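Local coordinates for SufC protein (Thermus thermophilus, PDB 2D2E) that acts as a cytoplasmic ABC-type ATPase, binding and hydrolysing ATP, probably in support of iron-sulfur cluster assembly by the Suf machinery, at residues 63-68 with 161-166; 214-219 with 240-245. All coordinates share one frame; numbering follows the deposited sequence.

Contact 1 (63-68 with 161-166); sequences LLDGEN and EPTYAV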
loop_
_atom_site.group_PDB
_atom_site.type_symbol
_atom_site.label_atom_id
_atom_site.label_comp_id
_atom_site.label_asym_id
_atom_site.label_seq_id
_atom_site.Cartn_x
_atom_site.Cartn_y
_atom_site.Cartn_z
ATOM N N LEU A 63 -8.507 4.870 11.888
ATOM C CA LEU A 63 -8.923 3.697 12.664
ATOM C C LEU A 63 -8.667 2.411 11.915
ATOM O O LEU A 63 -9.091 2.272 10.775
ATOM C CB LEU A 63 -10.427 3.763 12.954
ATOM C CG LEU A 63 -10.967 5.104 13.466
ATOM C CD1 LEU A 63 -12.489 5.092 13.495
ATOM C CD2 LEU A 63 -10.411 5.362 14.840
ATOM N N LEU A 64 -7.983 1.471 12.559
ATOM C CA LEU A 64 -7.726 0.179 11.945
ATOM C C LEU A 64 -8.520 -0.794 12.810
ATOM O O LEU A 64 -8.168 -1.051 13.968
ATOM C CB LEU A 64 -6.233 -0.139 11.966
ATOM C CG LEU A 64 -5.826 -1.307 11.064
ATOM C CD1 LEU A 64 -4.337 -1.247 10.754
ATOM C CD2 LEU A 64 -6.196 -2.632 11.735
ATOM N N ASP A 65 -9.608 -1.309 12.248
ATOM C CA ASP A 65 -10.504 -2.221 12.967
ATOM C C ASP A 65 -10.923 -1.650 14.326
ATOM O O ASP A 65 -10.869 -2.325 15.358
ATOM C CB ASP A 65 -9.884 -3.614 13.122
ATOM C CG ASP A 65 -9.746 -4.341 11.783
ATOM O OD1 ASP A 65 -10.470 -3.983 10.825
ATOM O OD2 ASP A 65 -8.923 -5.270 11.691
ATOM N N GLY A 66 -11.339 -0.390 14.312
ATOM C CA GLY A 66 -11.804 0.255 15.529
ATOM C C GLY A 66 -10.808 1.032 16.368
ATOM O O GLY A 66 -11.227 1.865 17.180
ATOM N N GLU A 67 -9.510 0.791 16.190
ATOM C CA GLU A 67 -8.499 1.493 16.986
ATOM C C GLU A 67 -7.775 2.619 16.252
ATOM O O GLU A 67 -7.318 2.445 15.118
ATOM C CB GLU A 67 -7.436 0.520 17.487
ATOM C CG GLU A 67 -7.946 -0.754 18.098
ATOM C CD GLU A 67 -6.803 -1.652 18.511
ATOM O OE1 GLU A 67 -6.055 -1.265 19.431
ATOM O OE2 GLU A 67 -6.642 -2.731 17.910
ATOM N N ASN A 68 -7.649 3.765 16.920
ATOM C CA ASN A 68 -6.966 4.934 16.362
ATOM C C ASN A 68 -5.464 4.632 16.357
ATOM O O ASN A 68 -4.878 4.337 17.402
ATOM C CB ASN A 68 -7.278 6.165 17.238
ATOM C CG ASN A 68 -6.748 7.483 16.655
ATOM O OD1 ASN A 68 -6.869 8.537 17.289
ATOM N ND2 ASN A 68 -6.173 7.434 15.461
ATOM N N GLU A 161 1.834 -11.301 5.752
ATOM C CA GLU A 161 0.392 -11.398 5.989
ATOM C C GLU A 161 -0.284 -10.229 6.705
ATOM O O GLU A 161 -0.921 -10.404 7.735
ATOM C CB GLU A 161 0.090 -12.674 6.782
ATOM C CG GLU A 161 0.413 -13.965 6.074
ATOM C CD GLU A 161 -0.196 -15.155 6.780
ATOM O OE1 GLU A 161 0.119 -15.359 7.973
ATOM O OE2 GLU A 161 -0.991 -15.875 6.139
ATOM N N PRO A 162 -0.131 -9.010 6.181
ATOM C CA PRO A 162 -0.772 -7.861 6.832
ATOM C C PRO A 162 -2.289 -7.921 6.633
ATOM O O PRO A 162 -2.775 -8.624 5.746
ATOM C CB PRO A 162 -0.166 -6.673 6.099
ATOM C CG PRO A 162 0.037 -7.237 4.707
ATOM C CD PRO A 162 0.586 -8.610 4.959
ATOM N N THR A 163 -3.032 -7.195 7.459
ATOM C CA THR A 163 -4.483 -7.144 7.323
ATOM C C THR A 163 -4.860 -6.077 6.325
ATOM O O THR A 163 -5.811 -6.246 5.576
ATOM C CB THR A 163 -5.136 -6.836 8.676
ATOM O OG1 THR A 163 -4.795 -7.884 9.593
ATOM C CG2 THR A 163 -6.638 -6.752 8.560
ATOM N N TYR A 164 -4.128 -4.959 6.347
ATOM C CA TYR A 164 -4.385 -3.890 5.387
ATOM C C TYR A 164 -3.060 -3.474 4.755
ATOM O O TYR A 164 -2.020 -3.517 5.398
ATOM C CB TYR A 164 -4.984 -2.649 6.055
ATOM C CG TYR A 164 -6.358 -2.876 6.630
ATOM C CD1 TYR A 164 -6.525 -3.214 7.973
ATOM C CD2 TYR A 164 -7.485 -2.783 5.820
ATOM C CE1 TYR A 164 -7.787 -3.453 8.499
ATOM C CE2 TYR A 164 -8.758 -3.026 6.339
ATOM C CZ TYR A 164 -8.893 -3.355 7.679
ATOM O OH TYR A 164 -10.160 -3.575 8.185
ATOM N N ALA A 165 -3.110 -3.082 3.490
ATOM C CA ALA A 165 -1.915 -2.601 2.799
ATOM C C ALA A 165 -2.258 -1.384 1.973
ATOM O O ALA A 165 -3.248 -1.374 1.244
ATOM C CB ALA A 165 -1.333 -3.696 1.883
ATOM N N VAL A 166 -1.404 -0.373 2.074
ATOM C CA VAL A 166 -1.584 0.879 1.321
ATOM C C VAL A 166 -0.390 0.869 0.387
ATOM O O VAL A 166 0.762 0.910 0.856
ATOM C CB VAL A 166 -1.521 2.105 2.261
ATOM C CG1 VAL A 166 -1.639 3.415 1.440
ATOM C CG2 VAL A 166 -2.645 2.039 3.271
#
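Tyr-164 and Asp-65 make the polar half of this contact: the phenol OH of Tyr-164 donates to Asp-65 OD1 over 2.7 Å. The hydroxyl comes to the syn side of that oxygen, 28° out of the carboxylate plane, and the carboxylate is turned 60° from the ring. CG of Tyr-164 lies beside its backbone N (chi1 -66°), which sends the ring from strand 164-168 toward the turn. The same OD1 also accepts from Ser-2 N, while Asp-65 OD2 salt-bridges Lys-28. The methyl CG2 of Thr-163 makes loose van der Waals contact with Asp-65 OD2 at 4.1 Å.

The apolar half belongs to Leu-64, whose side chain runs past the tyrosine in the opposite sense. Its CD2 meets Tyr-164 CE1 at 3.7 Å, and its CG approaches CD1 of the ring equally closely.

Backbone bonds shape the turn that carries Asp-65. Leu-64 to Glu-67 form a type I' turn joining two short strands, with Leu-64 N bonded to Glu-67 O at 2.8 Å and a longer return bond. A carboxylate bound by a phenol, a lysine ammonium and the chain's first modelled nitrogen is likely to stay anionic and hold its rotation, tying the hairpin turn to the start of the strand.

Contact 2 (214-219 with 240-245); sequences VHVMMD and EWLKEK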
loop_
_atom_site.group_PDB
_atom_site.type_symbol
_atom_site.label_atom_id
_atom_site.label_comp_id
_atom_site.label_asym_id
_atom_site.label_seq_id
_atom_site.Cartn_x
_atom_site.Cartn_y
_atom_site.Cartn_z
ATOM N N VAL A 214 -13.448 3.445 -6.201
ATOM C CA VAL A 214 -12.441 4.424 -6.581
ATOM C C VAL A 214 -12.735 5.742 -5.867
ATOM O O VAL A 214 -13.874 6.228 -5.907
ATOM C CB VAL A 214 -12.477 4.684 -8.099
ATOM C CG1 VAL A 214 -11.513 5.834 -8.451
ATOM C CG2 VAL A 214 -12.110 3.407 -8.841
ATOM N N HIS A 215 -11.725 6.298 -5.196
ATOM C CA HIS A 215 -11.838 7.598 -4.499
ATOM C C HIS A 215 -10.932 8.549 -5.271
ATOM O O HIS A 215 -9.839 8.154 -5.663
ATOM C CB HIS A 215 -11.288 7.497 -3.073
ATOM C CG HIS A 215 -11.884 6.391 -2.268
ATOM N ND1 HIS A 215 -12.898 6.589 -1.350
ATOM C CD2 HIS A 215 -11.607 5.065 -2.244
ATOM C CE1 HIS A 215 -13.221 5.433 -0.795
ATOM N NE2 HIS A 215 -12.452 4.492 -1.319
ATOM N N VAL A 216 -11.378 9.788 -5.502
ATOM C CA VAL A 216 -10.524 10.741 -6.215
ATOM C C VAL A 216 -10.260 11.944 -5.318
ATOM O O VAL A 216 -11.201 12.566 -4.789
ATOM C CB VAL A 216 -11.155 11.244 -7.520
ATOM C CG1 VAL A 216 -10.112 12.090 -8.286
ATOM C CG2 VAL A 216 -11.609 10.081 -8.371
ATOM N N MET A 217 -8.979 12.267 -5.141
ATOM C CA MET A 217 -8.590 13.376 -4.280
ATOM C C MET A 217 -8.086 14.609 -5.008
ATOM O O MET A 217 -7.167 14.529 -5.825
ATOM C CB MET A 217 -7.515 12.902 -3.270
ATOM C CG MET A 217 -7.115 13.948 -2.219
ATOM S SD MET A 217 -6.080 13.300 -0.852
ATOM C CE MET A 217 -6.841 11.809 -0.525
ATOM N N MET A 218 -8.712 15.746 -4.715
ATOM C CA MET A 218 -8.296 17.024 -5.273
ATOM C C MET A 218 -8.346 18.037 -4.149
ATOM O O MET A 218 -9.237 17.996 -3.284
ATOM C CB MET A 218 -9.232 17.468 -6.381
ATOM C CG MET A 218 -9.236 16.525 -7.571
ATOM S SD MET A 218 -10.337 17.211 -8.813
ATOM C CE MET A 218 -10.372 15.920 -9.959
ATOM N N ASP A 219 -7.384 18.945 -4.173
ATOM C CA ASP A 219 -7.293 19.991 -3.152
ATOM C C ASP A 219 -7.376 19.423 -1.731
ATOM O O ASP A 219 -8.103 19.934 -0.881
ATOM C CB ASP A 219 -8.383 21.050 -3.384
ATOM C CG ASP A 219 -8.204 21.793 -4.710
ATOM O OD1 ASP A 219 -7.084 22.268 -4.981
ATOM O OD2 ASP A 219 -9.180 21.911 -5.477
ATOM N N GLU A 240 -8.936 17.492 -15.210
ATOM C CA GLU A 240 -9.608 18.786 -15.346
ATOM C C GLU A 240 -11.092 18.597 -15.575
ATOM O O GLU A 240 -11.906 19.388 -15.102
ATOM C CB GLU A 240 -9.005 19.597 -16.494
ATOM C CG GLU A 240 -7.558 19.983 -16.249
ATOM C CD GLU A 240 -7.391 20.817 -14.990
ATOM O OE1 GLU A 240 -6.296 20.772 -14.383
ATOM O OE2 GLU A 240 -8.354 21.523 -14.614
ATOM N N TRP A 241 -11.439 17.550 -16.312
ATOM C CA TRP A 241 -12.836 17.251 -16.579
ATOM C C TRP A 241 -13.577 17.012 -15.272
ATOM O O TRP A 241 -14.653 17.567 -15.043
ATOM C CB TRP A 241 -12.966 16.009 -17.462
ATOM C CG TRP A 241 -14.289 15.322 -17.301
ATOM C CD1 TRP A 241 -15.496 15.741 -17.781
ATOM C CD2 TRP A 241 -14.553 14.138 -16.531
ATOM N NE1 TRP A 241 -16.496 14.897 -17.357
ATOM C CE2 TRP A 241 -15.944 13.904 -16.588
ATOM C CE3 TRP A 241 -13.745 13.253 -15.798
ATOM C CZ2 TRP A 241 -16.554 12.826 -15.937
ATOM C CZ3 TRP A 241 -14.347 12.177 -15.149
ATOM C CH2 TRP A 241 -15.743 11.972 -15.225
ATOM N N LEU A 242 -13.003 16.174 -14.410
ATOM C CA LEU A 242 -13.638 15.869 -13.139
ATOM C C LEU A 242 -13.732 17.071 -12.209
ATOM O O LEU A 242 -14.735 17.241 -11.509
ATOM C CB LEU A 242 -12.903 14.724 -12.433
ATOM C CG LEU A 242 -13.516 14.267 -11.105
ATOM C CD1 LEU A 242 -14.926 13.726 -11.306
ATOM C CD2 LEU A 242 -12.621 13.186 -10.513
ATOM N N LYS A 243 -12.698 17.905 -12.199
ATOM C CA LYS A 243 -12.706 19.082 -11.345
ATOM C C LYS A 243 -13.959 19.901 -11.642
ATOM O O LYS A 243 -14.602 20.414 -10.725
ATOM C CB LYS A 243 -11.453 19.936 -11.586
ATOM C CG LYS A 243 -11.435 21.243 -10.794
ATOM C CD LYS A 243 -10.418 22.242 -11.341
ATOM C CE LYS A 243 -8.989 21.816 -11.065
ATOM N NZ LYS A 243 -8.021 22.894 -11.442
ATOM N N GLU A 244 -14.316 20.009 -12.919
ATOM C CA GLU A 244 -15.502 20.774 -13.303
ATOM C C GLU A 244 -16.801 20.038 -12.971
ATOM O O GLU A 244 -17.731 20.626 -12.414
ATOM C CB GLU A 244 -15.447 21.111 -14.796
ATOM N N LYS A 245 -16.867 18.752 -13.306
ATOM C CA LYS A 245 -18.059 17.948 -13.043
ATOM C C LYS A 245 -17.943 16.580 -13.702
ATOM O O LYS A 245 -18.461 15.600 -13.126
ATOM C CB LYS A 245 -19.310 18.662 -13.556
#
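Trp-241 O accepts two backbone N-H groups, that of Lys-245 at 3.1 Å and, weakly, that of Glu-244, and so closes the last helical turn that holds Leu-242 and Lys-243 against Val-216 and Met-218. At the flank of this turn, on the side of Asp-219, Lys-243 NZ reaches Glu-240 OE2 in a long, weak salt bridge.

Across the contact the meeting is apolar. Val-216 and Leu-242 point at each other tip to tip, with Val-216 CG1 3.5 Å from Leu-242 CD2. That same methyl of Leu-242 is met by Met-218 CE at 3.6 Å, and it thus meets two residues on the same face of the strand. Met-218 has its chain extended beyond CG (chi2 -178°, chi3 -173°), which carries the thioether out to the helix: the side chains of Met-218 and Leu-242 cross obliquely, CE also nearing Leu-242 CG, and SD lies 4.0 Å from Lys-243 CB. With an alanine here, the helix would probably lose its contact with this end of the strand, leaving a gap beside Leu-242 and Lys-243.

Strand and helix run almost at right angles (88°), their axes 10.4 Å apart at closest approach. Leu-230 and Leu-234 of helix 228-237, with Tyr-239, extend the apolar layer around Val-216. The case exemplifies a terminal helix packed against one strand of the nucleotide-binding sheet of a P-loop ATPase, here the strand beside the one leading into the Walker A loop; the side chains of Val-216 and Lys-42, an ADP-binding residue, are about 8 Å apart.

How the contacts relate
Contact 1 precedes contact 2 along the chain, the first closing before the second opens. Their centres lie 26 Å apart and their nearest atoms about 10 Å, so they do not touch, yet both reach the mixed sheet of the ATPase core. Contact 1 uses strand 164-168, at one edge of that sheet, and links it to the antiparallel sheet through the end of strand 60-64 and the turn after it. Contact 2 uses strand 213-218, next to the opposite edge strand 221-226, and packs helix 239-244 against it. Strands 195-199 and 31-35 lie between them. Together they illustrate how one sheet is fastened at both flanks, to a second sheet and to the C-terminal helix.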